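Local coordinates for Exo-beta-1,3-glucanase (Streptomyces sp. SirexAA-E, PDB 4PEY), which hydrolyses laminarin and laminarioligosaccharides from their non-reducing ends, yielding glucose and laminaribiose, as a secreted family 55 exo-beta-1,3-glucanase, at residues F73-P84 with Q106-A116. The protein carries 1 engineered substitution. Numbering follows the deposited sequence.
Sequences FYTSIAGLGLNP and QNFWRSAENLA
Ile77 N donates to Ser111 O (2.9 Å), and Ile77 O accepts from Glu113 N. These bonds lie in a parallel ladder between strands 75-79 and 110-113, which run 3° apart. Strands stacked in parallel from coil to coil build the wall of a beta-helix, the fold of family 55.

The face with Ile77 and Ala112 is buried. Ile77 CG2 meets Ala112 CB at 4.0 Å, and Leu115 CD1 comes to 4.1 Å from Ile77 CG1. The other face is partly exposed and wetter. There Ser111 OG lies 3.1 Å from Ser76 CB, and a water links it to Ile77 O.

Packing is also close around Phe73. Arg110 NH2 sits over the centre of the Phe73 ring, 3.2 Å above its plane, a cation-pi contact. Arg110 NE and NH2 both grip Phe108 O, which holds the guanidinium in place. The Tyr74 and Trp109 rings are nearly parallel (4°) but offset, with little overlap. Phe108 and Gln106 touch a bound glucose, so this end forms part of the glycan pocket.

At the other end, Asn114 CG is anti to the backbone N (chi1 -161°), and its amide reaches into the loop after strand 75-79. ND2 donates to Gly81 O (2.8 Å), nearly in its own amide plane, and to Gly79 O from above the carbonyl plane. Without the amide, as with an alanine here, both carbonyls would probably lose this donor and the loop be freer to move.

Strand 55-59 flanks 75-79, and strand 134-135 flanks 110-113. Strand 87-94 packs against Ile77 and Leu115, and strand 224-228 against Glu113 and Asn114.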
ATOM      1  N   PHE A  73      -4.206   3.895 -14.785  1.00 11.08           N
ATOM      2  CA  PHE A  73      -3.108   4.328 -13.927  1.00 10.42           C
ATOM      3  C   PHE A  73      -3.369   5.709 -13.327  1.00 13.75           C
ATOM      4  O   PHE A  73      -4.021   6.547 -13.951  1.00 13.10           O
ATOM      5  CB  PHE A  73      -1.787   4.359 -14.706  1.00 11.62           C
ATOM      6  CG  PHE A  73      -1.207   2.997 -14.977  1.00 11.99           C
ATOM      7  CD1 PHE A  73      -1.483   2.328 -16.165  1.00 11.78           C
ATOM      8  CD2 PHE A  73      -0.403   2.373 -14.023  1.00 12.59           C
ATOM      9  CE1 PHE A  73      -0.947   1.068 -16.407  1.00 12.09           C
ATOM     10  CE2 PHE A  73       0.134   1.120 -14.256  1.00 12.21           C
ATOM     11  CZ  PHE A  73      -0.138   0.463 -15.448  1.00 12.19           C
ATOM     12  N   TYR A  74      -2.848   5.920 -12.119  1.00 12.94           N
ATOM     13  CA  TYR A  74      -2.862   7.221 -11.436  1.00 11.34           C
ATOM     14  C   TYR A  74      -4.243   7.863 -11.425  1.00 13.19           C
ATOM     15  O   TYR A  74      -4.388   9.074 -11.601  1.00 12.80           O
ATOM     16  CB  TYR A  74      -1.855   8.182 -12.074  1.00 11.99           C
ATOM     17  CG  TYR A  74      -0.464   7.614 -12.222  1.00 12.25           C
ATOM     18  CD1 TYR A  74       0.359   7.415 -11.113  1.00 12.16           C
ATOM     19  CD2 TYR A  74       0.029   7.271 -13.475  1.00 13.83           C
ATOM     20  CE1 TYR A  74       1.644   6.895 -11.257  1.00 12.95           C
ATOM     21  CE2 TYR A  74       1.302   6.745 -13.628  1.00 12.32           C
ATOM     22  CZ  TYR A  74       2.106   6.563 -12.518  1.00 11.89           C
ATOM     23  OH  TYR A  74       3.367   6.040 -12.695  1.00 14.05           O
ATOM     24  N   THR A  75      -5.251   7.035 -11.183  1.00 11.86           N
ATOM     25  CA  THR A  75      -6.621   7.496 -11.088  1.00 11.47           C
ATOM     26  C   THR A  75      -7.196   7.031  -9.755  1.00 11.77           C
ATOM     27  O   THR A  75      -7.173   5.838  -9.458  1.00 12.79           O
ATOM     28  CB  THR A  75      -7.476   6.962 -12.262  1.00 11.80           C
ATOM     29  OG1 THR A  75      -6.895   7.383 -13.506  1.00 12.93           O
ATOM     30  CG2 THR A  75      -8.879   7.495 -12.180  1.00 13.35           C
ATOM     31  N   SER A  76      -7.679   7.972  -8.942  1.00 11.07           N
ATOM     32  CA  SER A  76      -8.441   7.627  -7.749  1.00 10.43           C
ATOM     33  C   SER A  76      -9.914   7.871  -8.026  1.00 11.98           C
ATOM     34  O   SER A  76     -10.270   8.787  -8.775  1.00 12.72           O
ATOM     35  CB  SER A  76      -7.996   8.448  -6.530  1.00 11.35           C
ATOM     36  OG  SER A  76      -8.167   9.839  -6.747  1.00 12.36           O
ATOM     37  N   ILE A  77     -10.775   7.052  -7.430  1.00 11.59           N
ATOM     38  CA  ILE A  77     -12.210   7.308  -7.522  1.00 11.80           C
ATOM     39  C   ILE A  77     -12.808   7.159  -6.135  1.00 11.67           C
ATOM     40  O   ILE A  77     -12.433   6.262  -5.380  1.00 12.20           O
ATOM     41  CB  ILE A  77     -12.908   6.372  -8.550  1.00 11.88           C
ATOM     42  CG1 ILE A  77     -14.378   6.764  -8.725  1.00 12.92           C
ATOM     43  CG2 ILE A  77     -12.758   4.900  -8.169  1.00 12.32           C
ATOM     44  CD1 ILE A  77     -15.019   6.132  -9.945  1.00 14.08           C
ATOM     45  N   ALA A  78     -13.700   8.071  -5.776  1.00 10.88           N
ATOM     46  CA  ALA A  78     -14.284   8.040  -4.444  1.00 11.43           C
ATOM     47  C   ALA A  78     -15.620   8.757  -4.374  1.00 11.80           C
ATOM     48  O   ALA A  78     -15.919   9.640  -5.186  1.00 12.84           O
ATOM     49  CB  ALA A  78     -13.317   8.657  -3.423  1.00 12.79           C
ATOM     50  N   GLY A  79     -16.411   8.367  -3.382  1.00 11.70           N
ATOM     51  CA  GLY A  79     -17.623   9.086  -3.032  1.00 11.26           C
ATOM     52  C   GLY A  79     -17.344  10.145  -1.977  1.00 13.42           C
ATOM     53  O   GLY A  79     -16.328  10.100  -1.275  1.00 13.54           O
ATOM     54  N   LEU A  80     -18.267  11.093  -1.864  1.00 13.69           N
ATOM     55  CA  LEU A  80     -18.103  12.237  -0.977  1.00 15.03           C
ATOM     56  C   LEU A  80     -19.156  12.266   0.134  1.00 16.65           C
ATOM     57  O   LEU A  80     -19.408  13.308   0.731  1.00 15.33           O
ATOM     58  CB  LEU A  80     -18.152  13.538  -1.786  1.00 15.12           C
ATOM     59  CG  LEU A  80     -16.973  13.811  -2.726  1.00 14.57           C
ATOM     60  CD1 LEU A  80     -17.307  14.943  -3.711  1.00 15.21           C
ATOM     61  CD2 LEU A  80     -15.705  14.139  -1.928  1.00 15.10           C
ATOM     62  N   GLY A  81     -19.763  11.119   0.417  1.00 15.34           N
ATOM     63  CA  GLY A  81     -20.661  11.016   1.551  1.00 15.98           C
ATOM     64  C   GLY A  81     -19.899  10.720   2.828  1.00 17.60           C
ATOM     65  O   GLY A  81     -18.723  10.360   2.799  1.00 18.87           O
ATOM     66  N   LEU A  82     -20.570  10.871   3.962  1.00 17.95           N
ATOM     67  CA  LEU A  82     -19.980  10.488   5.231  1.00 19.03           C
ATOM     68  C   LEU A  82     -19.892   8.967   5.302  1.00 18.44           C
ATOM     69  O   LEU A  82     -18.976   8.411   5.909  1.00 20.46           O
ATOM     70  CB  LEU A  82     -20.798  11.045   6.396  1.00 22.03           C
ATOM     71  CG  LEU A  82     -20.230  10.808   7.792  1.00 26.95           C
ATOM     72  CD1 LEU A  82     -18.842  11.426   7.938  1.00 27.82           C
ATOM     73  CD2 LEU A  82     -21.185  11.368   8.824  1.00 28.31           C
ATOM     74  N   ASN A  83     -20.848   8.304   4.655  1.00 18.68           N
ATOM     75  CA  ASN A  83     -20.919   6.850   4.633  1.00 19.10           C
ATOM     76  C   ASN A  83     -20.921   6.318   3.195  1.00 16.73           C
ATOM     77  O   ASN A  83     -21.365   7.010   2.274  1.00 16.30           O
ATOM     78  CB  ASN A  83     -22.166   6.384   5.393  1.00 21.45           C
ATOM     79  CG  ASN A  83     -22.066   6.642   6.888  1.00 26.44           C
ATOM     80  OD1 ASN A  83     -22.818   7.446   7.451  1.00 31.45           O
ATOM     81  ND2 ASN A  83     -21.131   5.962   7.540  1.00 25.93           N
ATOM     82  N   PRO A  84     -20.415   5.091   2.989  1.00 16.17           N
ATOM     83  CA  PRO A  84     -20.303   4.574   1.615  1.00 15.76           C
ATOM     84  C   PRO A  84     -21.645   4.511   0.867  1.00 15.47           C
ATOM     85  O   PRO A  84     -21.698   4.829  -0.321  1.00 15.32           O
ATOM     86  CB  PRO A  84     -19.725   3.164   1.815  1.00 18.43           C
ATOM     87  CG  PRO A  84     -19.068   3.200   3.152  1.00 20.50           C
ATOM     88  CD  PRO A  84     -19.849   4.162   3.986  1.00 16.77           C
ATOM     89  N   GLN A 106       0.854  -5.603 -13.732  1.00 13.14           N
ATOM     90  CA  GLN A 106       1.329  -4.217 -13.743  1.00 11.65           C
ATOM     91  C   GLN A 106       0.178  -3.227 -13.512  1.00 11.67           C
ATOM     92  O   GLN A 106       0.301  -2.038 -13.811  1.00 13.08           O
ATOM     93  CB  GLN A 106       2.092  -3.914 -15.048  1.00 12.65           C
ATOM     94  CG  GLN A 106       3.355  -4.784 -15.133  1.00 13.21           C
ATOM     95  CD  GLN A 106       4.262  -4.527 -16.319  1.00 14.52           C
ATOM     96  OE1 GLN A 106       4.145  -3.521 -17.023  1.00 17.48           O
ATOM     97  NE2 GLN A 106       5.201  -5.444 -16.531  1.00 15.86           N
ATOM     98  N   ASN A 107      -0.923  -3.713 -12.941  1.00 11.17           N
ATOM     99  CA  ASN A 107      -2.068  -2.846 -12.647  1.00 11.48           C
ATOM    100  C   ASN A 107      -1.876  -2.139 -11.298  1.00 11.21           C
ATOM    101  O   ASN A 107      -2.465  -2.533 -10.276  1.00 12.03           O
ATOM    102  CB  ASN A 107      -3.378  -3.646 -12.672  1.00 12.05           C
ATOM    103  CG  ASN A 107      -3.877  -3.910 -14.097  1.00 11.50           C
ATOM    104  OD1 ASN A 107      -3.288  -3.425 -15.066  1.00 13.10           O
ATOM    105  ND2 ASN A 107      -4.965  -4.681 -14.228  1.00 12.94           N
ATOM    106  N   PHE A 108      -1.046  -1.094 -11.331  1.00 11.14           N
ATOM    107  CA  PHE A 108      -0.585  -0.361 -10.149  1.00 10.56           C
ATOM    108  C   PHE A 108      -1.231   1.013 -10.000  1.00 10.30           C
ATOM    109  O   PHE A 108      -1.822   1.531 -10.944  1.00 11.36           O
ATOM    110  CB  PHE A 108       0.928  -0.102 -10.204  1.00 11.24           C
ATOM    111  CG  PHE A 108       1.784  -1.310 -10.491  1.00 10.68           C
ATOM    112  CD1 PHE A 108       1.592  -2.513  -9.823  1.00 12.09           C
ATOM    113  CD2 PHE A 108       2.825  -1.214 -11.412  1.00 11.77           C
ATOM    114  CE1 PHE A 108       2.418  -3.606 -10.087  1.00 12.13           C
ATOM    115  CE2 PHE A 108       3.661  -2.292 -11.671  1.00 11.41           C
ATOM    116  CZ  PHE A 108       3.457  -3.493 -11.008  1.00 11.87           C
ATOM    117  N   TRP A 109      -1.037   1.608  -8.819  1.00 10.49           N
ATOM    118  CA  TRP A 109      -1.206   3.047  -8.565  1.00 10.98           C
ATOM    119  C   TRP A 109      -2.594   3.561  -8.939  1.00 11.17           C
ATOM    120  O   TRP A 109      -2.746   4.416  -9.812  1.00 12.41           O
ATOM    121  CB  TRP A 109      -0.115   3.875  -9.295  1.00 11.32           C
ATOM    122  CG  TRP A 109       1.303   3.488  -8.901  1.00 10.98           C
ATOM    123  CD1 TRP A 109       1.823   3.444  -7.635  1.00 11.40           C
ATOM    124  CD2 TRP A 109       2.365   3.081  -9.781  1.00 10.47           C
ATOM    125  NE1 TRP A 109       3.137   3.031  -7.673  1.00 11.20           N
ATOM    126  CE2 TRP A 109       3.493   2.801  -8.980  1.00 10.70           C
ATOM    127  CE3 TRP A 109       2.474   2.931 -11.169  1.00 11.31           C
ATOM    128  CZ2 TRP A 109       4.702   2.358  -9.516  1.00 11.68           C
ATOM    129  CZ3 TRP A 109       3.673   2.488 -11.702  1.00 11.84           C
ATOM    130  CH2 TRP A 109       4.775   2.208 -10.878  1.00 11.61           C
ATOM    131  N   ARG A 110      -3.610   3.045  -8.257  1.00 10.71           N
ATOM    132  CA  ARG A 110      -4.973   3.534  -8.450  1.00  9.60           C
ATOM    133  C   ARG A 110      -5.752   3.220  -7.179  1.00 11.13           C
ATOM    134  O   ARG A 110      -5.248   2.506  -6.318  1.00 12.25           O
ATOM    135  CB  ARG A 110      -5.615   2.903  -9.696  1.00 10.38           C
ATOM    136  CG  ARG A 110      -5.784   1.377  -9.640  1.00 11.30           C
ATOM    137  CD  ARG A 110      -5.881   0.785 -11.048  1.00 11.92           C
ATOM    138  NE  ARG A 110      -4.576   0.804 -11.705  1.00 12.63           N
ATOM    139  CZ  ARG A 110      -4.367   0.571 -12.999  1.00 11.51           C
ATOM    140  NH1 ARG A 110      -5.394   0.330 -13.820  1.00 12.84           N
ATOM    141  NH2 ARG A 110      -3.128   0.605 -13.478  1.00 11.80           N
ATOM    142  N   SER A 111      -6.958   3.758  -7.025  1.00 11.17           N
ATOM    143  CA  SER A 111      -7.685   3.512  -5.780  1.00 10.77           C
ATOM    144  C   SER A 111      -9.183   3.712  -5.893  1.00 11.24           C
ATOM    145  O   SER A 111      -9.651   4.488  -6.724  1.00 12.02           O
ATOM    146  CB  SER A 111      -7.148   4.422  -4.667  1.00 11.18           C
ATOM    147  OG  SER A 111      -7.373   5.787  -4.983  1.00 12.98           O
ATOM    148  N   ALA A 112      -9.917   3.013  -5.027  1.00  9.60           N
ATOM    149  CA  ALA A 112     -11.368   3.183  -4.879  1.00 10.08           C
ATOM    150  C   ALA A 112     -11.697   3.322  -3.407  1.00 10.76           C
ATOM    151  O   ALA A 112     -11.184   2.559  -2.591  1.00 11.94           O
ATOM    152  CB  ALA A 112     -12.129   1.999  -5.474  1.00 12.16           C
ATOM    153  N   GLU A 113     -12.548   4.287  -3.069  1.00 11.30           N
ATOM    154  CA  GLU A 113     -12.924   4.511  -1.675  1.00 11.32           C
ATOM    155  C   GLU A 113     -14.334   5.087  -1.514  1.00 11.29           C
ATOM    156  O   GLU A 113     -14.769   5.926  -2.295  1.00 11.92           O
ATOM    157  CB  GLU A 113     -11.896   5.443  -1.008  1.00 11.50           C
ATOM    158  CG  GLU A 113     -12.108   5.707   0.481  1.00 12.66           C
ATOM    159  CD  GLU A 113     -10.921   6.411   1.123  1.00 12.06           C
ATOM    160  OE1 GLU A 113     -10.258   7.236   0.445  1.00 13.28           O
ATOM    161  OE2 GLU A 113     -10.640   6.137   2.312  1.00 14.82           O
ATOM    162  N   ASN A 114     -15.043   4.625  -0.488  1.00 10.84           N
ATOM    163  CA  ASN A 114     -16.249   5.317  -0.009  1.00 11.06           C
ATOM    164  C   ASN A 114     -17.387   5.366  -1.030  1.00 11.57           C
ATOM    165  O   ASN A 114     -18.047   6.397  -1.208  1.00 12.90           O
ATOM    166  CB  ASN A 114     -15.881   6.741   0.451  1.00 12.36           C
ATOM    167  CG  ASN A 114     -16.937   7.356   1.364  1.00 12.31           C
ATOM    168  OD1 ASN A 114     -17.626   6.647   2.098  1.00 12.41           O
ATOM    169  ND2 ASN A 114     -17.060   8.684   1.326  1.00 13.38           N
ATOM    170  N   LEU A 115     -17.617   4.228  -1.677  1.00 12.31           N
ATOM    171  CA  LEU A 115     -18.710   4.060  -2.630  1.00 10.90           C
ATOM    172  C   LEU A 115     -19.475   2.780  -2.349  1.00 12.34           C
ATOM    173  O   LEU A 115     -18.897   1.796  -1.868  1.00 13.27           O
ATOM    174  CB  LEU A 115     -18.187   4.009  -4.072  1.00 12.25           C
ATOM    175  CG  LEU A 115     -17.535   5.257  -4.659  1.00 12.50           C
ATOM    176  CD1 LEU A 115     -16.706   4.889  -5.870  1.00 16.02           C
ATOM    177  CD2 LEU A 115     -18.600   6.272  -5.034  1.00 13.88           C
ATOM    178  N   ALA A 116     -20.766   2.785  -2.676  1.00 12.71           N
ATOM    179  CA  ALA A 116     -21.542   1.547  -2.739  1.00 12.57           C
ATOM    180  C   ALA A 116     -21.733   1.164  -4.207  1.00 12.60           C
ATOM    181  O   ALA A 116     -22.033   2.026  -5.045  1.00 14.22           O
ATOM    182  CB  ALA A 116     -22.887   1.702  -2.036  1.00 14.74           C
TER
HETATM  183  O   HOH W   1      -9.862   6.555  -4.027  1.00 14.00           O
HETATM  184  O   HOH W   2     -20.061   8.116  -0.010  1.00 14.76           O